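Local coordinates for 3-polyprenyl-4-hydroxybenzoate decarboxylase and related decarboxylases (Pelotomaculum thermopropionicum, PDB 6H6X) that uses prenylated FMN as a UbiD-class decarboxylase, HmfF, whose reversible chemistry carboxylates 2-furoic acid to 2,5-furandicarboxylic acid, at the interface of chains A and B. Residues are numbered along the deposited sequence; one frame, centred on the assembly and turned at random. Chains: chain A/B, 3-polyprenyl-4-hydroxybenzoate decarboxylase and related decarboxylases.

The interface of chains A and B. Residues chain A 361, 394, 396, 412-415; chain B 387-390.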
loop_
_atom_site.group_PDB
_atom_site.type_symbol
_atom_site.label_atom_id
_atom_site.label_comp_id
_atom_site.label_asym_id
_atom_site.label_seq_id
_atom_site.Cartn_x
_atom_site.Cartn_y
_atom_site.Cartn_z
ATOM N N LYS A 361 15.095 6.503 9.227
ATOM C CA LYS A 361 15.705 5.216 9.559
ATOM C C LYS A 361 15.954 4.365 8.293
ATOM O O LYS A 361 16.826 3.523 8.246
ATOM C CB LYS A 361 14.648 4.513 10.449
ATOM C CG LYS A 361 15.210 3.626 11.461
ATOM C CD LYS A 361 14.107 2.955 12.261
ATOM C CE LYS A 361 14.276 1.440 12.130
ATOM N NZ LYS A 361 13.440 0.741 13.119
ATOM N N ILE A 394 24.003 0.190 5.084
ATOM C CA ILE A 394 23.582 0.130 6.449
ATOM C C ILE A 394 24.490 0.953 7.344
ATOM O O ILE A 394 25.679 0.831 7.240
ATOM C CB ILE A 394 23.482 -1.316 6.926
ATOM C CG1 ILE A 394 22.422 -2.049 6.109
ATOM C CG2 ILE A 394 23.062 -1.334 8.377
ATOM C CD1 ILE A 394 22.479 -3.552 6.196
ATOM N N LYS A 396 25.343 2.017 11.348
ATOM C CA LYS A 396 25.207 1.660 12.761
ATOM C C LYS A 396 25.526 2.862 13.697
ATOM O O LYS A 396 26.690 3.317 13.684
ATOM C CB LYS A 396 26.138 0.490 13.074
ATOM C CG LYS A 396 25.512 -0.802 13.497
ATOM C CD LYS A 396 26.258 -1.381 14.680
ATOM C CE LYS A 396 25.892 -2.821 14.936
ATOM N NZ LYS A 396 25.396 -2.907 16.328
ATOM N N SER A 412 19.502 4.417 16.861
ATOM C CA SER A 412 18.999 3.509 15.830
ATOM C C SER A 412 19.901 3.325 14.590
ATOM O O SER A 412 20.411 4.281 13.998
ATOM C CB SER A 412 17.600 3.980 15.383
ATOM O OG SER A 412 17.038 3.109 14.432
ATOM N N ASP A 413 20.013 2.074 14.141
ATOM C CA ASP A 413 20.638 1.779 12.868
ATOM C C ASP A 413 19.731 2.272 11.741
ATOM O O ASP A 413 18.500 2.459 11.915
ATOM C CB ASP A 413 20.840 0.269 12.746
ATOM C CG ASP A 413 21.855 -0.309 13.783
ATOM O OD1 ASP A 413 22.455 0.444 14.561
ATOM O OD2 ASP A 413 21.981 -1.543 13.840
ATOM N N LYS A 414 20.335 2.474 10.581
ATOM C CA LYS A 414 19.647 3.055 9.437
ATOM C C LYS A 414 20.065 2.338 8.211
ATOM O O LYS A 414 21.171 1.793 8.156
ATOM C CB LYS A 414 20.020 4.489 9.241
ATOM C CG LYS A 414 19.781 5.434 10.409
ATOM C CD LYS A 414 20.460 6.784 10.091
ATOM C CE LYS A 414 20.756 7.659 11.293
ATOM N NZ LYS A 414 19.502 7.740 12.095
ATOM N N MET A 415 19.152 2.315 7.242
ATOM C CA MET A 415 19.375 1.611 6.001
ATOM C C MET A 415 18.924 2.434 4.804
ATOM O O MET A 415 17.862 3.049 4.801
ATOM C CB MET A 415 18.643 0.279 6.053
ATOM C CG MET A 415 18.843 -0.553 4.807
ATOM S SD MET A 415 18.369 -2.264 4.992
ATOM C CE MET A 415 16.725 -2.072 5.692
ATOM N N GLN B 387 16.091 -3.524 13.318
ATOM C CA GLN B 387 17.346 -2.795 13.519
ATOM C C GLN B 387 18.344 -3.345 12.511
ATOM O O GLN B 387 18.814 -4.465 12.691
ATOM C CB GLN B 387 17.838 -2.995 14.977
ATOM C CG GLN B 387 17.132 -2.066 15.975
ATOM C CD GLN B 387 17.350 -0.563 15.647
ATOM O OE1 GLN B 387 16.399 0.231 15.623
ATOM N NE2 GLN B 387 18.579 -0.203 15.342
ATOM N N PRO B 388 18.616 -2.612 11.415
ATOM C CA PRO B 388 19.282 -3.236 10.274
ATOM C C PRO B 388 20.691 -3.821 10.509
ATOM O O PRO B 388 21.049 -4.757 9.824
ATOM C CB PRO B 388 19.363 -2.123 9.240
ATOM C CG PRO B 388 18.611 -1.011 9.720
ATOM C CD PRO B 388 18.062 -1.298 11.055
ATOM N N GLY B 389 21.448 -3.303 11.475
ATOM C CA GLY B 389 22.761 -3.866 11.784
ATOM C C GLY B 389 22.678 -5.275 12.366
ATOM O O GLY B 389 23.553 -6.093 12.146
ATOM N N ARG B 390 21.630 -5.522 13.125
ATOM C CA ARG B 390 21.313 -6.832 13.675
ATOM C C ARG B 390 20.393 -7.694 12.749
ATOM O O ARG B 390 20.524 -8.891 12.715
ATOM C CB ARG B 390 20.574 -6.585 15.011
ATOM C CG ARG B 390 20.288 -7.829 15.889
ATOM C CD ARG B 390 19.457 -7.429 17.139
ATOM N NE ARG B 390 18.055 -7.138 16.751
ATOM C CZ ARG B 390 17.204 -6.279 17.335
ATOM N NH1 ARG B 390 17.526 -5.597 18.439
ATOM N NH2 ARG B 390 15.975 -6.120 16.825
#
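A bend at chi2 (-60°) carries the amide of B:Gln387 against A:Ser412 and A:Asp413, while CG of A:Asp413, anti to its own carbonyl carbon (chi1 -65°), turns the carboxylate toward B:Gly389. The patch joins the C-terminal domains of two UbiD-family subunits in the two-fold dimer of this evolved form: the start of the short helix 388-391 meets the chain leading into strand 414-418. As modelled, A:Ser412 OG bonds to B:Gln387 OE1 at 3.2 Å, in the amide plane and on a lone pair. The same hydroxyl bonds to A:Asp413 O at 3.0 Å, yet its one proton cannot serve both acceptors. B:Gln387 NE2 lies 2.9 Å from A:Asp413 N, two donors face to face; the amide may therefore be turned over, its oxygen accepting from the backbone N-H and its nitrogen donating to the hydroxyl, which could then donate to A:Asp413 O. An alanine in place of B:Gln387 would probably leave that N-H and hydroxyl without their mate across the interface. The carboxylate oxygen A:Asp413 OD2 takes a weak, bent bond from B:Gly389 N (3.0 Å), at the helix start, where its charge is likely to be favoured. Beside these polar groups the engineered B:Pro388 turns the CB-CG-CD edge of its ring to chain A: CD touches A:Asp413 CB at 3.6 Å. Its CG meets A:Met415 CB at 3.9 Å, and CB rests on the CG2 branch of A:Ile394.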